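Local coordinates for glycosyl hydrolases family 2, sugar binding domain protein (Bacteroides uniformis str. 3978 T3 ii, PDB 6D1P) that probably hydrolyses O-glycosidic bonds as a gut bacterial beta-glucuronidase of glycosyl hydrolase family 2, at residues Val83-Gly88 and Cys168-Asp173. Numbering follows the deposited sequence.
With K (potassium ion), chain J; K (potassium ion), chain K.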
loop_
_atom_site.group_PDB
_atom_site.type_symbol
_atom_site.label_atom_id
_atom_site.label_comp_id
_atom_site.label_asym_id
_atom_site.label_seq_id
_atom_site.Cartn_x
_atom_site.Cartn_y
_atom_site.Cartn_z
ATOM N N VAL A 83 -1.190 -2.902 9.605
ATOM C CA VAL A 83 -0.506 -3.076 8.331
ATOM C C VAL A 83 0.992 -3.210 8.554
ATOM O O VAL A 83 1.543 -2.724 9.545
ATOM C CB VAL A 83 -0.791 -1.910 7.366
ATOM C CG1 VAL A 83 -2.267 -1.853 7.009
ATOM C CG2 VAL A 83 -0.378 -0.629 8.010
ATOM N N ASN A 84 1.657 -3.888 7.623
ATOM C CA ASN A 84 3.103 -3.795 7.571
ATOM C C ASN A 84 3.488 -2.444 6.995
ATOM O O ASN A 84 2.938 -2.022 5.976
ATOM C CB ASN A 84 3.686 -4.902 6.704
ATOM C CG ASN A 84 3.282 -6.280 7.162
ATOM O OD1 ASN A 84 3.313 -6.601 8.361
ATOM N ND2 ASN A 84 2.906 -7.125 6.192
ATOM N N TYR A 85 4.462 -1.781 7.613
ATOM C CA TYR A 85 4.870 -0.482 7.102
ATOM C C TYR A 85 5.387 -0.640 5.680
ATOM O O TYR A 85 5.964 -1.670 5.323
ATOM C CB TYR A 85 5.914 0.173 8.026
ATOM C CG TYR A 85 7.375 -0.235 7.864
ATOM C CD1 TYR A 85 8.290 0.637 7.294
ATOM C CD2 TYR A 85 7.843 -1.457 8.331
ATOM C CE1 TYR A 85 9.620 0.311 7.172
ATOM C CE2 TYR A 85 9.183 -1.810 8.210
ATOM C CZ TYR A 85 10.071 -0.908 7.635
ATOM O OH TYR A 85 11.406 -1.212 7.502
ATOM N N TYR A 86 5.131 0.373 4.856
ATOM C CA TYR A 86 5.349 0.260 3.420
ATOM C C TYR A 86 6.843 0.180 3.099
ATOM O O TYR A 86 7.637 0.994 3.584
ATOM C CB TYR A 86 4.699 1.446 2.705
ATOM C CG TYR A 86 4.996 1.469 1.233
ATOM C CD1 TYR A 86 4.268 0.673 0.341
ATOM C CD2 TYR A 86 6.019 2.252 0.729
ATOM C CE1 TYR A 86 4.539 0.680 -1.016
ATOM C CE2 TYR A 86 6.310 2.261 -0.621
ATOM C CZ TYR A 86 5.554 1.478 -1.495
ATOM O OH TYR A 86 5.848 1.484 -2.833
ATOM N N GLN A 87 7.234 -0.811 2.292
ATOM C CA GLN A 87 8.636 -1.000 1.903
ATOM C C GLN A 87 8.680 -1.189 0.393
ATOM O O GLN A 87 8.430 -2.290 -0.117
ATOM C CB GLN A 87 9.279 -2.185 2.632
ATOM C CG GLN A 87 9.423 -1.978 4.103
ATOM C CD GLN A 87 10.068 -3.163 4.803
ATOM O OE1 GLN A 87 9.470 -4.242 4.929
ATOM N NE2 GLN A 87 11.284 -2.974 5.241
ATOM N N GLY A 88 9.010 -0.117 -0.318
ATOM C CA GLY A 88 8.908 -0.110 -1.753
ATOM C C GLY A 88 9.240 1.235 -2.363
ATOM O O GLY A 88 9.785 2.128 -1.715
ATOM N N CYS A 168 12.543 7.400 -4.785
ATOM C CA CYS A 168 13.081 6.822 -3.557
ATOM C C CYS A 168 12.510 5.432 -3.351
ATOM O O CYS A 168 11.357 5.165 -3.688
ATOM C CB CYS A 168 12.760 7.672 -2.324
ATOM S SG CYS A 168 13.690 9.193 -2.260
ATOM N N ASP A 169 13.323 4.544 -2.800
ATOM C CA ASP A 169 12.887 3.174 -2.598
ATOM C C ASP A 169 13.427 2.660 -1.269
ATOM O O ASP A 169 14.620 2.817 -0.975
ATOM C CB ASP A 169 13.350 2.281 -3.762
ATOM C CG ASP A 169 13.059 0.822 -3.518
ATOM O OD1 ASP A 169 12.005 0.347 -3.971
ATOM O OD2 ASP A 169 13.878 0.146 -2.849
ATOM N N ASN A 170 12.540 2.067 -0.465
ATOM C CA ASN A 170 12.913 1.356 0.752
ATOM C C ASN A 170 12.370 -0.073 0.713
ATOM O O ASN A 170 11.871 -0.603 1.709
ATOM C CB ASN A 170 12.448 2.107 2.013
ATOM C CG ASN A 170 10.921 2.046 2.211
ATOM O OD1 ASN A 170 10.151 1.861 1.249
ATOM N ND2 ASN A 170 10.485 2.188 3.456
ATOM N N SER A 171 12.462 -0.716 -0.450
ATOM C CA SER A 171 12.201 -2.149 -0.524
ATOM C C SER A 171 13.186 -2.912 0.358
ATOM O O SER A 171 14.324 -2.488 0.574
ATOM C CB SER A 171 12.305 -2.656 -1.968
ATOM O OG SER A 171 11.417 -1.960 -2.820
ATOM N N ARG A 172 12.732 -4.054 0.864
ATOM C CA ARG A 172 13.610 -4.945 1.609
ATOM C C ARG A 172 14.742 -5.445 0.726
ATOM O O ARG A 172 14.509 -5.912 -0.387
ATOM C CB ARG A 172 12.809 -6.122 2.142
ATOM C CG ARG A 172 11.739 -5.717 3.077
ATOM C CD ARG A 172 10.934 -6.890 3.522
ATOM N NE ARG A 172 11.636 -7.719 4.499
ATOM C CZ ARG A 172 11.622 -7.502 5.815
ATOM N NH1 ARG A 172 10.963 -6.465 6.321
ATOM N NH2 ARG A 172 12.262 -8.330 6.626
ATOM N N ASP A 173 15.972 -5.382 1.235
ATOM C CA ASP A 173 17.120 -5.807 0.441
ATOM C C ASP A 173 18.185 -6.356 1.383
ATOM O O ASP A 173 18.861 -5.586 2.073
ATOM C CB ASP A 173 17.635 -4.631 -0.382
ATOM C CG ASP A 173 18.810 -4.985 -1.261
ATOM O OD1 ASP A 173 19.319 -6.122 -1.188
ATOM O OD2 ASP A 173 19.227 -4.096 -2.036
HETATM K K K J . 2.791 -0.918 11.261
HETATM K K K K . 18.595 -4.459 4.534
HETATM O O HOH W 1 5.086 -2.295 10.268
HETATM O O HOH W 2 9.934 -4.536 0.123
HETATM O O HOH W 3 12.616 -0.381 4.405
HETATM O O HOH W 4 16.246 -3.923 3.483
HETATM O O HOH W 5 17.908 -7.399 5.548
#
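Asn170 carries this buried contact by laying its carboxamide along the backbone of 86-88. Its CG sits in the crowded position between backbone N and carbonyl carbon (chi1 72°), which places both amide ends against main-chain groups. Asn170 OD1 accepts from Gly88 N at 2.8 Å, the donor lying above the carbonyl plane, while Asn170 ND2 gives a hydrogen to Tyr86 O at 3.1 Å and another to Leu186 O. The backbone closes the grip, Asn170 N donating to Gly88 O at 3.0 Å. An alanine here would remove the whole carboxamide and would probably loosen the 86-88 loop from the strand end. Next to it, Asp169 forms an Asx turn, OD2 accepting from Ser171 N, and its OD1 takes the Ser171 hydroxyl on the syn lone pair at 2.6 Å; that OG rests 3.3 Å from Gly88 CA. Gln87 runs extended beyond CG; Gln87 OE1 receives Arg172 NH1 on a lone pair at 3.0 Å and itself lies at the edge of the guanidinium, in its plane, with the two flat groups 78° apart. Gln40 of the second subunit also bonds OE1, Asp180 takes NE2, and Arg172 NE pairs with Glu47 of that subunit, so this end meets the dimer interface. Val83 O and Asp173 O each bind a separate potassium ion. In the sugar-binding domain, the contact prolongs the antiparallel pairing of strands 89-96 and 162-169, joining the loop entering the first to the turn leaving the second.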